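Local coordinates for envelope glycoprotein (Bourbon virus, PDB 5ZKX) that probably drives fusion of the viral envelope with the host-cell membrane, as a trimeric class III fusion glycoprotein related to baculovirus gp64, captured here in its postfusion form, at residues Ile165-Pro168 and Asn169-Arg173; Gly416-Ser419 and Asp420-Gly423; Ser430-Ala433 and Leu434-Thr437. One frame throughout, in Å; residues are numbered along the deposited sequence.

Contact 1 of 3, residues Ile165-Pro168 and Asn169-Arg173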
ATOM      1  N   ILE A 165       8.531  17.541 -14.047  1.00 25.27           N
ATOM      2  CA  ILE A 165       7.153  17.197 -13.728  1.00 21.04           C
ATOM      3  C   ILE A 165       6.856  15.845 -14.354  1.00 26.57           C
ATOM      4  O   ILE A 165       7.144  15.623 -15.538  1.00 27.53           O
ATOM      5  CB  ILE A 165       6.170  18.265 -14.232  1.00 25.80           C
ATOM      6  CG1 ILE A 165       6.614  19.653 -13.773  1.00 28.41           C
ATOM      7  CG2 ILE A 165       4.761  17.962 -13.732  1.00 22.64           C
ATOM      8  CD1 ILE A 165       6.075  20.784 -14.620  1.00 23.59           C
ATOM      9  N   VAL A 166       6.295  14.937 -13.562  1.00 32.29           N
ATOM     10  CA  VAL A 166       5.966  13.592 -14.014  1.00 29.19           C
ATOM     11  C   VAL A 166       4.501  13.563 -14.422  1.00 28.39           C
ATOM     12  O   VAL A 166       3.621  13.974 -13.653  1.00 24.64           O
ATOM     13  CB  VAL A 166       6.270  12.546 -12.925  1.00 31.68           C
ATOM     14  CG1 VAL A 166       7.769  12.401 -12.745  1.00 27.47           C
ATOM     15  CG2 VAL A 166       5.628  12.938 -11.606  1.00 32.53           C
ATOM     16  N   MET A 167       4.243  13.105 -15.638  1.00 30.44           N
ATOM     17  CA  MET A 167       2.882  12.968 -16.120  1.00 30.40           C
ATOM     18  C   MET A 167       2.300  11.635 -15.666  1.00 28.60           C
ATOM     19  O   MET A 167       3.038  10.690 -15.377  1.00 29.11           O
ATOM     20  CB  MET A 167       2.850  13.072 -17.642  1.00 29.95           C
ATOM     21  CG  MET A 167       3.473  14.345 -18.196  1.00 34.07           C
ATOM     22  SD  MET A 167       2.479  15.804 -17.829  1.00 51.83           S
ATOM     23  CE  MET A 167       3.657  16.822 -16.957  1.00 32.02           C
ATOM     24  N   PRO A 168       0.973  11.540 -15.566  1.00 18.13           N
ATOM     25  CA  PRO A 168       0.369  10.252 -15.189  1.00 22.66           C
ATOM     26  C   PRO A 168       0.691   9.121 -16.154  1.00 20.74           C
ATOM     27  O   PRO A 168       0.666   7.953 -15.748  1.00 19.92           O
ATOM     28  CB  PRO A 168      -1.132  10.570 -15.158  1.00 21.03           C
ATOM     29  CG  PRO A 168      -1.188  12.028 -14.833  1.00 20.83           C
ATOM     30  CD  PRO A 168      -0.004  12.643 -15.529  1.00 17.12           C
ATOM     31  N   ASN A 169       1.006   9.422 -17.414  1.00 30.59           N
ATOM     32  CA  ASN A 169       1.357   8.371 -18.361  1.00 29.15           C
ATOM     33  C   ASN A 169       2.799   7.902 -18.225  1.00 32.44           C
ATOM     34  O   ASN A 169       3.191   6.954 -18.913  1.00 34.41           O
ATOM     35  CB  ASN A 169       1.107   8.838 -19.798  1.00 29.34           C
ATOM     36  CG  ASN A 169       1.948  10.038 -20.182  1.00 33.58           C
ATOM     37  OD1 ASN A 169       2.791  10.495 -19.413  1.00 32.53           O
ATOM     38  ND2 ASN A 169       1.722  10.555 -21.386  1.00 32.48           N
ATOM     39  N   GLY A 170       3.593   8.540 -17.364  1.00 31.05           N
ATOM     40  CA  GLY A 170       4.987   8.206 -17.184  1.00 21.67           C
ATOM     41  C   GLY A 170       5.950   9.176 -17.834  1.00 26.25           C
ATOM     42  O   GLY A 170       7.125   9.207 -17.454  1.00 26.79           O
ATOM     43  N   THR A 171       5.479   9.965 -18.795  1.00 32.42           N
ATOM     44  CA  THR A 171       6.330  10.929 -19.476  1.00 29.60           C
ATOM     45  C   THR A 171       6.761  12.034 -18.513  1.00 27.54           C
ATOM     46  O   THR A 171       6.028  12.416 -17.598  1.00 32.22           O
ATOM     47  CB  THR A 171       5.590  11.505 -20.691  1.00 31.04           C
ATOM     48  OG1 THR A 171       5.695  10.587 -21.787  1.00 33.02           O
ATOM     49  CG2 THR A 171       6.151  12.855 -21.121  1.00 34.15           C
ATOM     50  N   THR A 172       7.978  12.526 -18.711  1.00 30.86           N
ATOM     51  CA  THR A 172       8.560  13.563 -17.874  1.00 30.56           C
ATOM     52  C   THR A 172       8.726  14.845 -18.681  1.00 32.59           C
ATOM     53  O   THR A 172       9.032  14.804 -19.877  1.00 34.26           O
ATOM     54  CB  THR A 172       9.905  13.091 -17.301  1.00 26.87           C
ATOM     55  OG1 THR A 172       9.806  12.988 -15.876  1.00 31.51           O
ATOM     56  CG2 THR A 172      11.045  14.032 -17.672  1.00 31.07           C
ATOM     57  N   ARG A 173       8.499  15.982 -18.028  1.00 26.85           N
ATOM     58  CA  ARG A 173       8.647  17.288 -18.658  1.00 28.07           C
ATOM     59  C   ARG A 173       9.565  18.141 -17.798  1.00 28.11           C
ATOM     60  O   ARG A 173       9.285  18.358 -16.615  1.00 28.66           O
ATOM     61  CB  ARG A 173       7.294  17.978 -18.841  1.00 35.63           C
ATOM     62  CG  ARG A 173       7.403  19.442 -19.235  1.00 30.13           C
ATOM     63  CD  ARG A 173       6.093  19.955 -19.810  1.00 33.72           C
ATOM     64  NE  ARG A 173       5.879  19.504 -21.181  1.00 34.82           N
ATOM     65  CZ  ARG A 173       6.270  20.177 -22.256  1.00 32.00           C
ATOM     66  NH1 ARG A 173       6.035  19.692 -23.467  1.00 35.58           N
ATOM     67  NH2 ARG A 173       6.898  21.338 -22.119  1.00 29.10           N
TER

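Contact 2 of 3, residues Gly416-Ser419 and Asp420-Gly423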
ATOM      1  N   GLY A 416       1.073   8.516  -2.012  1.00 14.92           N
ATOM      2  CA  GLY A 416       0.091   8.111  -3.001  1.00 13.75           C
ATOM      3  C   GLY A 416       0.645   8.089  -4.412  1.00 15.11           C
ATOM      4  O   GLY A 416       1.857   8.137  -4.645  1.00 16.65           O
ATOM      5  N   VAL A 417      -0.275   8.025  -5.376  1.00 17.98           N
ATOM      6  CA  VAL A 417       0.082   7.895  -6.784  1.00 20.96           C
ATOM      7  C   VAL A 417      -0.107   9.229  -7.500  1.00 16.58           C
ATOM      8  O   VAL A 417      -0.762  10.150  -7.007  1.00 17.07           O
ATOM      9  CB  VAL A 417      -0.728   6.774  -7.478  1.00 19.75           C
ATOM     10  CG1 VAL A 417      -0.499   5.448  -6.774  1.00 14.45           C
ATOM     11  CG2 VAL A 417      -2.206   7.125  -7.514  1.00 17.16           C
ATOM     12  N   VAL A 418       0.478   9.327  -8.700  1.00 15.76           N
ATOM     13  CA  VAL A 418       0.471  10.583  -9.449  1.00 21.09           C
ATOM     14  C   VAL A 418      -0.933  10.922  -9.941  1.00 22.71           C
ATOM     15  O   VAL A 418      -1.364  12.080  -9.879  1.00 18.43           O
ATOM     16  CB  VAL A 418       1.476  10.515 -10.614  1.00 21.48           C
ATOM     17  CG1 VAL A 418       1.144  11.553 -11.676  1.00 23.02           C
ATOM     18  CG2 VAL A 418       2.898  10.716 -10.108  1.00 21.84           C
ATOM     19  N   SER A 419      -1.667   9.924 -10.445  1.00 22.19           N
ATOM     20  CA  SER A 419      -3.003  10.186 -10.973  1.00 20.55           C
ATOM     21  C   SER A 419      -3.930  10.761  -9.910  1.00 21.53           C
ATOM     22  O   SER A 419      -4.886  11.472 -10.237  1.00 26.96           O
ATOM     23  CB  SER A 419      -3.594   8.906 -11.565  1.00 20.92           C
ATOM     24  OG  SER A 419      -3.424   7.803 -10.692  1.00 22.47           O
ATOM     25  N   ASP A 420      -3.661  10.483  -8.635  1.00 18.00           N
ATOM     26  CA  ASP A 420      -4.487  11.003  -7.554  1.00 13.30           C
ATOM     27  C   ASP A 420      -4.183  12.455  -7.217  1.00 11.92           C
ATOM     28  O   ASP A 420      -4.884  13.033  -6.383  1.00 13.48           O
ATOM     29  CB  ASP A 420      -4.311  10.151  -6.296  1.00 13.61           C
ATOM     30  CG  ASP A 420      -5.115   8.872  -6.342  1.00 14.88           C
ATOM     31  OD1 ASP A 420      -6.102   8.806  -7.103  1.00 18.84           O
ATOM     32  OD2 ASP A 420      -4.759   7.931  -5.606  1.00 19.56           O
ATOM     33  N   GLU A 421      -3.161  13.050  -7.824  1.00 21.45           N
ATOM     34  CA  GLU A 421      -2.834  14.439  -7.535  1.00 18.58           C
ATOM     35  C   GLU A 421      -3.952  15.360  -8.005  1.00 18.20           C
ATOM     36  O   GLU A 421      -4.671  15.061  -8.959  1.00 25.53           O
ATOM     37  CB  GLU A 421      -1.513  14.823  -8.193  1.00 19.13           C
ATOM     38  CG  GLU A 421      -0.318  14.101  -7.599  1.00 19.15           C
ATOM     39  CD  GLU A 421       0.971  14.389  -8.336  1.00 22.97           C
ATOM     40  OE1 GLU A 421       1.016  15.373  -9.103  1.00 28.68           O
ATOM     41  OE2 GLU A 421       1.941  13.628  -8.151  1.00 21.23           O
ATOM     42  N   ASP A 422      -4.095  16.491  -7.312  1.00 24.84           N
ATOM     43  CA  ASP A 422      -5.235  17.373  -7.547  1.00 26.95           C
ATOM     44  C   ASP A 422      -5.280  17.867  -8.988  1.00 28.17           C
ATOM     45  O   ASP A 422      -6.355  17.939  -9.593  1.00 34.24           O
ATOM     46  CB  ASP A 422      -5.187  18.554  -6.580  1.00 24.26           C
ATOM     47  CG  ASP A 422      -5.826  18.237  -5.247  1.00 29.11           C
ATOM     48  OD1 ASP A 422      -6.285  17.089  -5.065  1.00 26.61           O
ATOM     49  OD2 ASP A 422      -5.875  19.137  -4.383  1.00 30.40           O
ATOM     50  N   GLY A 423      -4.125  18.217  -9.551  1.00 28.05           N
ATOM     51  CA  GLY A 423      -4.109  18.722 -10.914  1.00 26.93           C
ATOM     52  C   GLY A 423      -4.493  17.662 -11.927  1.00 30.73           C
ATOM     53  O   GLY A 423      -5.319  17.902 -12.813  1.00 35.25           O
TER
HETATM   54  O   HOH W   1      -5.737   7.203  -9.761  1.00 20.84           O

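Contact 3 of 3, residues Ser430-Ala433 and Leu434-Thr437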
ATOM      1  N   SER A 430     -12.251  16.507 -16.082  1.00 25.28           N
ATOM      2  CA  SER A 430     -12.663  17.337 -17.209  1.00 20.57           C
ATOM      3  C   SER A 430     -12.817  16.507 -18.478  1.00 26.54           C
ATOM      4  O   SER A 430     -13.800  16.650 -19.213  1.00 27.80           O
ATOM      5  CB  SER A 430     -11.648  18.460 -17.417  1.00 20.28           C
ATOM      6  OG  SER A 430     -11.540  18.790 -18.785  1.00 25.06           O
ATOM      7  N   LYS A 431     -11.849  15.627 -18.749  1.00 26.63           N
ATOM      8  CA  LYS A 431     -11.935  14.770 -19.925  1.00 26.03           C
ATOM      9  C   LYS A 431     -13.121  13.823 -19.830  1.00 25.46           C
ATOM     10  O   LYS A 431     -13.791  13.553 -20.834  1.00 26.47           O
ATOM     11  CB  LYS A 431     -10.637  13.984 -20.096  1.00 24.86           C
ATOM     12  CG  LYS A 431      -9.417  14.853 -20.332  1.00 23.34           C
ATOM     13  CD  LYS A 431      -8.193  14.012 -20.659  1.00 28.08           C
ATOM     14  CE  LYS A 431      -6.990  14.895 -20.963  1.00 36.50           C
ATOM     15  NZ  LYS A 431      -5.722  14.119 -21.060  1.00 41.97           N
ATOM     16  N   GLN A 432     -13.391  13.304 -18.633  1.00 24.06           N
ATOM     17  CA  GLN A 432     -14.544  12.430 -18.451  1.00 23.49           C
ATOM     18  C   GLN A 432     -15.843  13.192 -18.665  1.00 26.15           C
ATOM     19  O   GLN A 432     -16.816  12.639 -19.191  1.00 28.42           O
ATOM     20  CB  GLN A 432     -14.503  11.800 -17.058  1.00 22.49           C
ATOM     21  CG  GLN A 432     -15.606  10.788 -16.796  1.00 27.44           C
ATOM     22  CD  GLN A 432     -15.605   9.647 -17.793  1.00 27.52           C
ATOM     23  OE1 GLN A 432     -16.629   9.340 -18.397  1.00 32.65           O
ATOM     24  NE2 GLN A 432     -14.452   9.012 -17.968  1.00 26.37           N
ATOM     25  N   ALA A 433     -15.876  14.466 -18.270  1.00 21.83           N
ATOM     26  CA  ALA A 433     -17.065  15.280 -18.492  1.00 21.01           C
ATOM     27  C   ALA A 433     -17.296  15.518 -19.979  1.00 22.28           C
ATOM     28  O   ALA A 433     -18.443  15.527 -20.440  1.00 21.63           O
ATOM     29  CB  ALA A 433     -16.938  16.608 -17.747  1.00 19.56           C
ATOM     30  N   LEU A 434     -16.219  15.708 -20.744  1.00 26.61           N
ATOM     31  CA  LEU A 434     -16.356  15.855 -22.188  1.00 24.18           C
ATOM     32  C   LEU A 434     -16.938  14.595 -22.813  1.00 27.34           C
ATOM     33  O   LEU A 434     -17.810  14.670 -23.683  1.00 30.36           O
ATOM     34  CB  LEU A 434     -15.003  16.187 -22.815  1.00 25.32           C
ATOM     35  CG  LEU A 434     -15.005  16.343 -24.336  1.00 25.75           C
ATOM     36  CD1 LEU A 434     -15.828  17.550 -24.743  1.00 21.63           C
ATOM     37  CD2 LEU A 434     -13.584  16.457 -24.867  1.00 23.27           C
ATOM     38  N   LEU A 435     -16.468  13.424 -22.379  1.00 28.58           N
ATOM     39  CA  LEU A 435     -17.074  12.178 -22.833  1.00 23.36           C
ATOM     40  C   LEU A 435     -18.548  12.124 -22.462  1.00 26.03           C
ATOM     41  O   LEU A 435     -19.388  11.726 -23.277  1.00 31.65           O
ATOM     42  CB  LEU A 435     -16.334  10.983 -22.236  1.00 23.54           C
ATOM     43  CG  LEU A 435     -14.973  10.629 -22.835  1.00 30.04           C
ATOM     44  CD1 LEU A 435     -14.362   9.459 -22.085  1.00 29.11           C
ATOM     45  CD2 LEU A 435     -15.090  10.313 -24.320  1.00 27.40           C
ATOM     46  N   ASP A 436     -18.883  12.533 -21.237  1.00 28.02           N
ATOM     47  CA  ASP A 436     -20.265  12.433 -20.775  1.00 27.62           C
ATOM     48  C   ASP A 436     -21.189  13.350 -21.567  1.00 26.09           C
ATOM     49  O   ASP A 436     -22.343  12.996 -21.828  1.00 26.43           O
ATOM     50  CB  ASP A 436     -20.346  12.758 -19.284  1.00 26.81           C
ATOM     51  CG  ASP A 436     -19.943  11.590 -18.405  1.00 32.82           C
ATOM     52  OD1 ASP A 436     -19.530  10.543 -18.947  1.00 29.90           O
ATOM     53  OD2 ASP A 436     -20.042  11.722 -17.168  1.00 36.24           O
ATOM     54  N   THR A 437     -20.706  14.529 -21.960  1.00 29.97           N
ATOM     55  CA  THR A 437     -21.563  15.480 -22.657  1.00 29.57           C
ATOM     56  C   THR A 437     -21.671  15.199 -24.151  1.00 30.76           C
ATOM     57  O   THR A 437     -22.628  15.656 -24.782  1.00 33.58           O
ATOM     58  CB  THR A 437     -21.064  16.915 -22.437  1.00 30.56           C
ATOM     59  OG1 THR A 437     -22.016  17.841 -22.974  1.00 31.78           O
ATOM     60  CG2 THR A 437     -19.726  17.137 -23.119  1.00 29.87           C
TER

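Contact 1 of 3, residues Ile165-Pro168 and Asn169-Arg173
Ile165 and Arg173 exchange two backbone hydrogen bonds, Ile165 N to Arg173 O at 2.8 Å and Arg173 N to Ile165 O at 2.9 Å, which make them a hydrogen-bonded antiparallel pair of a tight beta hairpin. Nearer the tip, Met167 N gives a nearly straight bond to Thr171 O (2.7 Å). A type I turn from Met167 to Gly170, closed by Gly170 N to Met167 O at 3.0 Å, reverses the chain with a G1 beta bulge at Gly170. Pro168 suits the turn with its fixed phi, and the bulge gives Gly170 a positive phi that a side chain would resist.

Packing is tight where Met167 CB and CG press against two oxygens. With CG beside its own backbone N (chi1 -56°) and bent again at chi2 (-70°), the chain curls over the returning segment, CG 3.3 Å from Thr171 O. Asn169 OD1 lies 3.1 Å from Met167 CB and accepts from Thr171 N at 2.8 Å, an Asx turn. The solvent side is looser: Thr171 is exposed, and so is Thr172, whose OG1 comes no closer than 3.8 Å to Val166 CG1 in the adjoining non-hydrogen-bonded pair.

Strand 153-155 flanks strand 162-166 on its other edge. Trp183 of strand 182-185 packs on Ile165 and Met167 and makes a cation-pi contact with Arg173, while Trp424 of helix 422-437 covers Met167 and Pro168.

Contact 2 of 3, residues Gly416-Ser419 and Asp420-Gly423
Glu421 N donates to Val418 O at 2.9 Å, closing a type I turn over Ser419 and Asp420, and the N-H points well at the oxygen (163°). A second backbone bond, Asp420 N to Val417 O, is weak at 3.3 Å and bent. On the exposed side of the turn one water joins Ser419 OG, 2.6 Å away, to Asp420 OD1, to which it donates; small polar side chains suit this wet corner.

The turn delivers the chain into helix 422-437, with Glu421 at the N-cap position. Its extended psi of 151° marks the change of direction before the first helical turn. The hydroxyl of Thr425 is shared between the backbone oxygens of Ser419 and Glu421, tying turn to helix.

Around this polar frame the side chains pack obliquely. Glu421 swings its CG back beside its own N (chi1 -67°) and then runs extended, laying the chain along the Val418 backbone until OE2 lies 3.6 Å from Val418 CG2; that carboxylate also has a weak, long ion pair with Arg153. Val417, branched and buried, sets CG2 against the Asp420 carboxylate, 3.3 Å from Asp420 OD2. On the second subunit, Ser283 packs against Val417, Ala281 N gives Asp420 OD2 a weak hydrogen bond, and Asp286 OD2 of the second subunit accepts from Gly416 N.

Contact 3 of 3, residues Ser430-Ala433 and Leu434-Thr437
Leu434 opens the last turn of alpha-helix 422-437, giving its N-H to Ser430 O at 3.0 Å, the first of four successive bonds from the N-H of residue i+4 to the C=O of residue i that join the two halves of this segment. Its CB rests 3.5 Å from Lys431 O, but CG is anti to the backbone N (chi1 179°) and carries the branched end outward to the loop at Glu187 and to Arg142 of strand 134-148.

Leu435 N bonds to Lys431 O at 3.1 Å. This leucine is buried, as befits a residue at the trimer interface: it packs on Gln432 of the third subunit, while Gln432 of its own chain meets Leu435 of the second. Within the chain the Gln432 side chain crosses that of Leu435 at about a right angle.

Asp436 N then reaches Gln432 O at 2.9 Å. Though exposed, Asp436 lies at the margin of the contact with Leu435 of the second subunit, its carboxylate turned 65° from the Gln432 amide.

Thr437, the final helical residue, donates N-H to Ala433 O. Beta-branching suits it: the hydroxyl bonds to Leu123 O, while the methyl CG2 lies 3.4 Å from Ala433 O.

How the contacts relate
Contacts 1 and 2 touch directly: Val166 CG2 and Val418 CG2 lie 3.8 Å apart, and Val418 CG1 packs on Pro168 CA, so the hairpin end rests on the turn that starts helix 422-437. Contact 3 uses that same helix at its far end. All three are partly buried; contact 2 is nearest the chain centre (about 11 Å between centres, against 16 and 30 Å for contacts 1 and 3). Contacts 1 and 2 share a type I turn, closing a hairpin in one and leading into a helix in the other, whereas contact 3 has repeated helical bonds. Contacts 2 and 3 also meet the second subunit, 416-423 through polar bonds and packing, 430-437 through packing, and Leu435 touches the third.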